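Local atomic coordinates of putative cytoplasmic protein (Salmonella typhimurium LT2, PDB entry 2Q02), a protein that is of unknown function but binds zinc in a xylose isomerase-like TIM barrel and may act as an isomerase. Residues L137-G142 against L168-H173. Numbering follows the deposited sequence.
Sequences LVEPLG and LLDTFH. With ZN (zinc ion), chain E.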
# COMPACT_ATOMS: atom_id res chain seq x y z
N LEU A 137 7.20 -5.84 -0.54
CA LEU A 137 7.13 -4.40 -0.50
C LEU A 137 7.22 -3.92 0.96
O LEU A 137 6.32 -4.20 1.78
CB LEU A 137 5.82 -3.91 -1.16
CG LEU A 137 5.72 -4.01 -2.68
CD1 LEU A 137 4.34 -3.61 -3.12
CD2 LEU A 137 6.80 -3.12 -3.33
N VAL A 138 8.31 -3.23 1.29
CA VAL A 138 8.51 -2.67 2.62
C VAL A 138 7.89 -1.29 2.67
O VAL A 138 8.30 -0.39 1.93
CB VAL A 138 10.00 -2.55 2.95
CG1 VAL A 138 10.20 -1.81 4.24
CG2 VAL A 138 10.65 -3.96 2.99
N GLU A 139 6.90 -1.12 3.54
CA GLU A 139 6.21 0.17 3.67
C GLU A 139 6.58 0.85 4.98
O GLU A 139 6.08 0.46 6.04
CB GLU A 139 4.70 -0.01 3.68
CG GLU A 139 3.92 1.29 3.90
CD GLU A 139 2.47 1.17 3.51
OE1 GLU A 139 1.95 0.03 3.50
OE2 GLU A 139 1.84 2.21 3.21
N PRO A 140 7.46 1.85 4.93
CA PRO A 140 7.68 2.68 6.10
C PRO A 140 6.39 3.38 6.58
O PRO A 140 5.56 3.83 5.76
CB PRO A 140 8.70 3.73 5.64
CG PRO A 140 9.29 3.23 4.39
CD PRO A 140 8.33 2.24 3.80
N LEU A 141 6.24 3.45 7.90
CA LEU A 141 5.13 4.15 8.55
C LEU A 141 5.67 5.41 9.17
O LEU A 141 6.65 5.38 9.90
CB LEU A 141 4.51 3.30 9.65
CG LEU A 141 4.13 1.88 9.27
CD1 LEU A 141 3.72 1.13 10.49
CD2 LEU A 141 3.03 1.86 8.23
N GLY A 142 5.02 6.53 8.88
CA GLY A 142 5.51 7.84 9.31
C GLY A 142 5.27 8.22 10.77
O GLY A 142 5.83 9.20 11.25
N LEU A 168 7.46 0.60 -0.57
CA LEU A 168 6.12 1.06 -0.83
C LEU A 168 5.98 2.49 -0.26
O LEU A 168 6.00 2.71 0.96
CB LEU A 168 5.13 0.11 -0.17
CG LEU A 168 3.70 0.20 -0.68
CD1 LEU A 168 2.85 -0.89 0.03
CD2 LEU A 168 3.11 1.63 -0.51
N LEU A 169 5.89 3.46 -1.17
CA LEU A 169 5.80 4.84 -0.78
C LEU A 169 4.32 5.20 -0.57
O LEU A 169 3.52 5.20 -1.50
CB LEU A 169 6.46 5.72 -1.84
CG LEU A 169 6.91 7.14 -1.46
CD1 LEU A 169 7.55 7.76 -2.68
CD2 LEU A 169 5.77 8.02 -0.94
N ASP A 170 3.97 5.52 0.66
CA ASP A 170 2.62 5.92 0.99
C ASP A 170 2.59 7.43 1.31
O ASP A 170 3.29 7.90 2.22
CB ASP A 170 2.20 5.07 2.17
CG ASP A 170 0.78 5.23 2.52
OD1 ASP A 170 0.36 6.39 2.70
OD2 ASP A 170 0.10 4.20 2.64
N THR A 171 1.83 8.21 0.54
CA THR A 171 1.89 9.68 0.65
C THR A 171 1.53 10.20 2.06
O THR A 171 2.05 11.22 2.49
CB THR A 171 0.97 10.39 -0.34
OG1 THR A 171 -0.37 9.92 -0.15
CG2 THR A 171 1.43 10.15 -1.78
N PHE A 172 0.65 9.50 2.76
CA PHE A 172 0.33 9.82 4.14
C PHE A 172 1.54 9.62 5.05
O PHE A 172 1.84 10.47 5.91
CB PHE A 172 -0.82 8.94 4.63
CG PHE A 172 -1.08 9.03 6.11
CD1 PHE A 172 -0.45 8.17 7.00
CD2 PHE A 172 -2.01 9.94 6.62
CE1 PHE A 172 -0.72 8.24 8.38
CE2 PHE A 172 -2.30 10.00 7.99
CZ PHE A 172 -1.66 9.15 8.87
N HIS A 173 2.20 8.49 4.87
CA HIS A 173 3.35 8.16 5.72
C HIS A 173 4.54 9.07 5.42
O HIS A 173 5.26 9.45 6.34
CB HIS A 173 3.68 6.67 5.69
CG HIS A 173 2.61 5.84 6.32
ND1 HIS A 173 2.27 5.95 7.66
CD2 HIS A 173 1.76 4.92 5.80
CE1 HIS A 173 1.28 5.12 7.93
NE2 HIS A 173 0.96 4.47 6.83
ZN ZN E . -0.18 2.27 2.58
O HOH W 1 5.43 4.60 3.02
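In the xylose isomerase-like TIM barrel, the metal site lies at the C-terminal ends of the parallel strands, and Glu139 and Asp170, just past strand 135-138 and at the end of strand 166-170, illustrate how neighbouring strands share one zinc ion. Glu139 OE2 binds it at 2.1 Å and Asp170 OD2 at 2.0 Å, while His197 and Glu245 complete the protein's share of the site. The two carboxylate oxygens, Glu139 OE2 and Asp170 OD2, are 2.7 Å apart, a closeness that the shared cation presumably offsets, and their carboxylate planes differ by 31°. Glu139 gets there with CG anti to its backbone N (chi1 177°) and an extended chain, its carboxylate passing the methyls of Leu168. Asp170 OD2 also accepts from Arg215, whereas its OD1 caps the helix beginning at Thr171 through a weak bond from Phe172 N.

Between the strands themselves, a nearly straight Leu168 N to Val138 O hydrogen bond of 2.8 Å joins this beta-alpha-beta unit. At Pro140 and Asp170, which make no direct hydrogen bond, a water bridges the gap: it donates to Pro140 O and Leu168 O and accepts from Asp170 N, so the backbone of a zinc ligand is tied to the adjoining loop. Further along, Leu141 CD2 lies over one face of the His173 imidazole, in a CH-pi contact 3.9 Å from the ring centroid, and Phe172 CD1 over the opposite face, each offset toward the rim. Gly142 N helps to set the ring's rotation, donating to His173 ND1 at 3.1 Å from 33° outside the ring plane.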